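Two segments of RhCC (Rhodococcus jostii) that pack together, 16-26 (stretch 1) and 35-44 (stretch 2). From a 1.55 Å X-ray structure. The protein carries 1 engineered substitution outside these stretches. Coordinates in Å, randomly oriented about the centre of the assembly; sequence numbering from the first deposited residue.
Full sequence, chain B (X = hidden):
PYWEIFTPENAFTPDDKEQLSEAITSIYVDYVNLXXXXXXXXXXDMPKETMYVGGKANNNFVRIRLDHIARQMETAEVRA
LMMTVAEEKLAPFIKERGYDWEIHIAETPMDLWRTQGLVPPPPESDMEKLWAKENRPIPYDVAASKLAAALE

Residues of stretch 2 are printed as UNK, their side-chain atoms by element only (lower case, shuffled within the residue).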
# COMPACT_ATOMS: atom_id res chain seq x y z
N ASP B 16 2.59 -23.72 -7.20
CA ASP B 16 2.09 -22.58 -7.98
C ASP B 16 2.76 -21.27 -7.57
O ASP B 16 3.12 -20.45 -8.40
CB ASP B 16 0.58 -22.38 -7.81
CG ASP B 16 -0.27 -23.36 -8.59
OD1 ASP B 16 0.22 -24.03 -9.54
OD2 ASP B 16 -1.47 -23.44 -8.25
N LYS B 17 2.89 -21.07 -6.26
CA LYS B 17 3.41 -19.80 -5.77
C LYS B 17 4.91 -19.68 -6.07
O LYS B 17 5.41 -18.60 -6.40
CB LYS B 17 3.12 -19.66 -4.27
CG LYS B 17 1.64 -19.41 -3.99
CD LYS B 17 1.32 -19.29 -2.52
CE LYS B 17 1.03 -20.65 -1.89
NZ LYS B 17 0.51 -20.48 -0.51
N GLU B 18 5.62 -20.80 -5.98
CA GLU B 18 7.02 -20.84 -6.38
C GLU B 18 7.19 -20.51 -7.86
O GLU B 18 7.99 -19.64 -8.23
CB GLU B 18 7.60 -22.22 -6.06
CG GLU B 18 9.10 -22.31 -6.24
CD GLU B 18 9.65 -23.58 -5.66
OE1 GLU B 18 9.16 -24.67 -6.04
OE2 GLU B 18 10.55 -23.50 -4.79
N GLN B 19 6.42 -21.19 -8.71
CA GLN B 19 6.48 -20.97 -10.15
C GLN B 19 6.12 -19.54 -10.55
O GLN B 19 6.82 -18.93 -11.36
CB GLN B 19 5.58 -21.96 -10.88
CG GLN B 19 6.06 -23.41 -10.75
CD GLN B 19 5.11 -24.42 -11.36
OE1 GLN B 19 4.32 -24.10 -12.24
NE2 GLN B 19 5.18 -25.66 -10.89
N LEU B 20 5.03 -19.00 -9.99
CA LEU B 20 4.62 -17.64 -10.33
C LEU B 20 5.59 -16.57 -9.78
O LEU B 20 5.92 -15.62 -10.50
CB LEU B 20 3.20 -17.38 -9.82
CG LEU B 20 2.65 -15.97 -10.02
CD1 LEU B 20 2.81 -15.46 -11.45
CD2 LEU B 20 1.18 -15.94 -9.59
N SER B 21 6.07 -16.74 -8.55
CA SER B 21 7.06 -15.80 -8.01
C SER B 21 8.38 -15.87 -8.77
O SER B 21 9.07 -14.86 -8.93
CB SER B 21 7.28 -16.03 -6.50
OG SER B 21 7.81 -17.31 -6.22
N GLU B 22 8.72 -17.06 -9.26
CA GLU B 22 9.89 -17.21 -10.11
C GLU B 22 9.72 -16.43 -11.43
O GLU B 22 10.64 -15.75 -11.89
CB GLU B 22 10.15 -18.70 -10.39
CG GLU B 22 11.20 -18.96 -11.44
CD GLU B 22 12.56 -18.45 -11.04
OE1 GLU B 22 12.82 -18.33 -9.82
OE2 GLU B 22 13.38 -18.18 -11.95
N ALA B 23 8.53 -16.52 -12.02
CA ALA B 23 8.26 -15.80 -13.26
C ALA B 23 8.33 -14.29 -13.07
O ALA B 23 8.88 -13.57 -13.91
CB ALA B 23 6.91 -16.21 -13.83
N ILE B 24 7.76 -13.83 -11.96
CA ILE B 24 7.77 -12.42 -11.62
C ILE B 24 9.21 -11.95 -11.37
O ILE B 24 9.63 -10.92 -11.91
CB ILE B 24 6.90 -12.15 -10.38
CG1 ILE B 24 5.42 -12.33 -10.76
CG2 ILE B 24 7.16 -10.76 -9.83
CD1 ILE B 24 4.51 -12.46 -9.57
N THR B 25 9.97 -12.74 -10.61
CA THR B 25 11.39 -12.46 -10.39
C THR B 25 12.15 -12.37 -11.71
O THR B 25 13.00 -11.49 -11.89
CB THR B 25 12.02 -13.55 -9.51
OG1 THR B 25 11.37 -13.55 -8.23
CG2 THR B 25 13.53 -13.31 -9.30
N SER B 26 11.85 -13.27 -12.65
CA SER B 26 12.56 -13.27 -13.93
C SER B 26 12.40 -11.94 -14.72
O SER B 26 13.32 -11.54 -15.43
CB SER B 26 12.09 -14.45 -14.80
OG SER B 26 10.84 -14.19 -15.40
N UNK B 35 19.23 -8.00 -8.34
CA UNK B 35 19.42 -9.14 -7.44
C UNK B 35 18.08 -9.84 -7.23
O UNK B 35 17.06 -9.15 -7.03
c UNK B 35 19.72 -6.73 -7.76
c UNK B 35 20.53 -7.19 -6.58
c UNK B 35 19.93 -8.50 -6.14
N UNK B 36 18.06 -11.16 -7.31
CA UNK B 36 16.81 -11.89 -7.25
C UNK B 36 16.07 -11.59 -5.96
O UNK B 36 14.84 -11.43 -5.96
c UNK B 36 17.05 -13.39 -7.39
c UNK B 36 17.65 -13.81 -8.72
n UNK B 36 16.72 -16.01 -8.40
n UNK B 36 16.10 -16.12 -10.61
n UNK B 36 14.75 -17.03 -8.99
c UNK B 36 17.95 -15.29 -8.70
c UNK B 36 15.85 -16.39 -9.33
N UNK B 37 16.80 -11.48 -4.85
CA UNK B 37 16.16 -11.34 -3.55
C UNK B 37 15.47 -9.97 -3.34
O UNK B 37 14.73 -9.84 -2.38
c UNK B 37 18.21 -10.54 -2.26
c UNK B 37 19.00 -8.47 -1.34
c UNK B 37 20.42 -9.75 -2.77
c UNK B 37 17.14 -11.59 -2.40
c UNK B 37 18.01 -9.43 -1.46
c UNK B 37 20.20 -8.64 -1.98
c UNK B 37 19.42 -10.70 -2.90
N UNK B 38 15.74 -8.99 -4.21
CA UNK B 38 14.95 -7.73 -4.23
C UNK B 38 13.47 -8.00 -4.49
O UNK B 38 12.61 -7.24 -4.03
c UNK B 38 18.63 -5.52 -3.62
c UNK B 38 17.10 -4.93 -5.84
c UNK B 38 16.69 -5.96 -4.99
o UNK B 38 20.15 -3.80 -4.24
c UNK B 38 17.47 -6.23 -3.88
c UNK B 38 18.24 -4.21 -5.58
c UNK B 38 19.00 -4.51 -4.48
c UNK B 38 15.44 -6.74 -5.29
N UNK B 39 13.17 -9.06 -5.23
CA UNK B 39 11.79 -9.33 -5.65
C UNK B 39 11.03 -10.11 -4.58
O UNK B 39 11.25 -11.30 -4.37
c UNK B 39 12.70 -9.45 -8.00
c UNK B 39 11.76 -10.09 -7.00
c UNK B 39 10.35 -10.09 -7.57
N UNK B 40 10.10 -9.41 -3.93
CA UNK B 40 9.30 -9.98 -2.86
C UNK B 40 7.85 -10.11 -3.35
O UNK B 40 7.26 -9.15 -3.87
c UNK B 40 8.39 -9.62 -0.53
c UNK B 40 9.37 -9.12 -1.58
c UNK B 40 10.80 -9.07 -1.03
N UNK B 41 7.28 -11.30 -3.20
CA UNK B 41 5.89 -11.53 -3.58
C UNK B 41 5.13 -12.09 -2.38
O UNK B 41 5.44 -13.16 -1.83
c UNK B 41 5.76 -12.51 -4.77
c UNK B 41 6.52 -12.02 -5.98
c UNK B 41 4.28 -12.67 -5.13
N UNK B 42 4.11 -11.35 -1.95
CA UNK B 42 3.32 -11.76 -0.80
C UNK B 42 1.96 -12.28 -1.29
O UNK B 42 1.20 -11.52 -1.90
c UNK B 42 3.13 -10.60 0.19
c UNK B 42 5.43 -10.79 1.20
c UNK B 42 4.39 -9.83 0.63
c UNK B 42 4.03 -8.76 1.65
N UNK B 43 1.69 -13.56 -1.05
CA UNK B 43 0.40 -14.14 -1.39
C UNK B 43 -0.58 -14.04 -0.23
O UNK B 43 -0.29 -14.45 0.89
c UNK B 43 0.56 -15.61 -1.80
c UNK B 43 0.57 -15.69 -4.29
c UNK B 43 3.29 -16.16 -4.33
c UNK B 43 1.27 -15.79 -3.09
c UNK B 43 2.58 -16.07 -5.52
c UNK B 43 1.22 -15.81 -5.49
c UNK B 43 2.63 -16.02 -3.13
N UNK B 44 -1.75 -13.47 -0.51
CA UNK B 44 -2.72 -13.23 0.54
C UNK B 44 -4.03 -13.91 0.16
O UNK B 44 -4.75 -13.45 -0.73
c UNK B 44 -1.57 -11.05 1.26
n UNK B 44 -0.63 -7.45 2.07
c UNK B 44 -2.87 -11.71 0.75
c UNK B 44 -0.39 -8.90 1.84
c UNK B 44 -1.61 -9.53 1.19
O HOH W 1 9.77 -13.60 -5.31

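Position 35 has three side-chain carbons that close a ring onto the backbone N. Its CA-to-CB bond points away from the helix, and nothing on stretch 1 is in contact. It is Pro 35.

Position 36 carries three carbons, a nitrogen, then a carbon bearing two more nitrogens. One end nitrogen lies 2.5 Å from OE1 of Glu 22. That planar group identifies Arg 36. Its NH1 donates a very short hydrogen bond to Glu 22 OE1, part of a salt bridge. Thr 25 CG2 sits over one face of the guanidinium, 3.9 Å from Arg 36 CZ, while the glutamate oxygen lies at the edge, near its plane.

Position 37 has one carbon and then a ring of six carbons with no oxygen. It points away from stretch 1 and is Phe 37.

Position 38 has the same carbon skeleton with one oxygen on the ring. It does not reach the helix. It is Tyr 38.

Position 39 has three carbons, branched at CB, and points toward the helix. One branch carbon is 3.7 Å from Thr 25 OG1 and 4.0 Å from Ile 24 CG2. This is Val 39; the carbon is CG1.

Position 40 is also three carbons branched at CB, but faces away. It is Val 40, where the strand begins.

Position 41 repeats the branched three-carbon pattern and turns back toward the helix. One branch carbon is 4.1 Å from both Ser 21 CB and Ile 24 CG2. It is Val 41, touching through CG2.

Position 42 has four carbons, forked at the second, and is out of reach of the helix. It is Leu 42.

Position 43 has one carbon and a six-carbon ring without oxygen. Lys 17 CB covers one face and Leu 20 CD2 lies at the edge. It is Phe 43. Lys 17 CG makes a CH-pi contact, 3.5 Å from the centroid of the Phe 43 ring and almost on its normal.

Position 44 has four carbons in a row ending in nitrogen, out of reach of the helix. It is Lys 44.

The helix and strand run roughly antiparallel, at 146°. Alternate residues Val 39, Val 41 and Phe 43 face the helix and meet Lys 17, Leu 20, Ser 21, Ile 24 and Thr 25. Water 1 donates to Val 39 O (2.9 Å) and weakly to Thr 25 OG1 (3.3 Å). Arg 36 adds a charged link beside this largely apolar packing.

Stretch 2, residues 35-44: PRFYVVVLFK
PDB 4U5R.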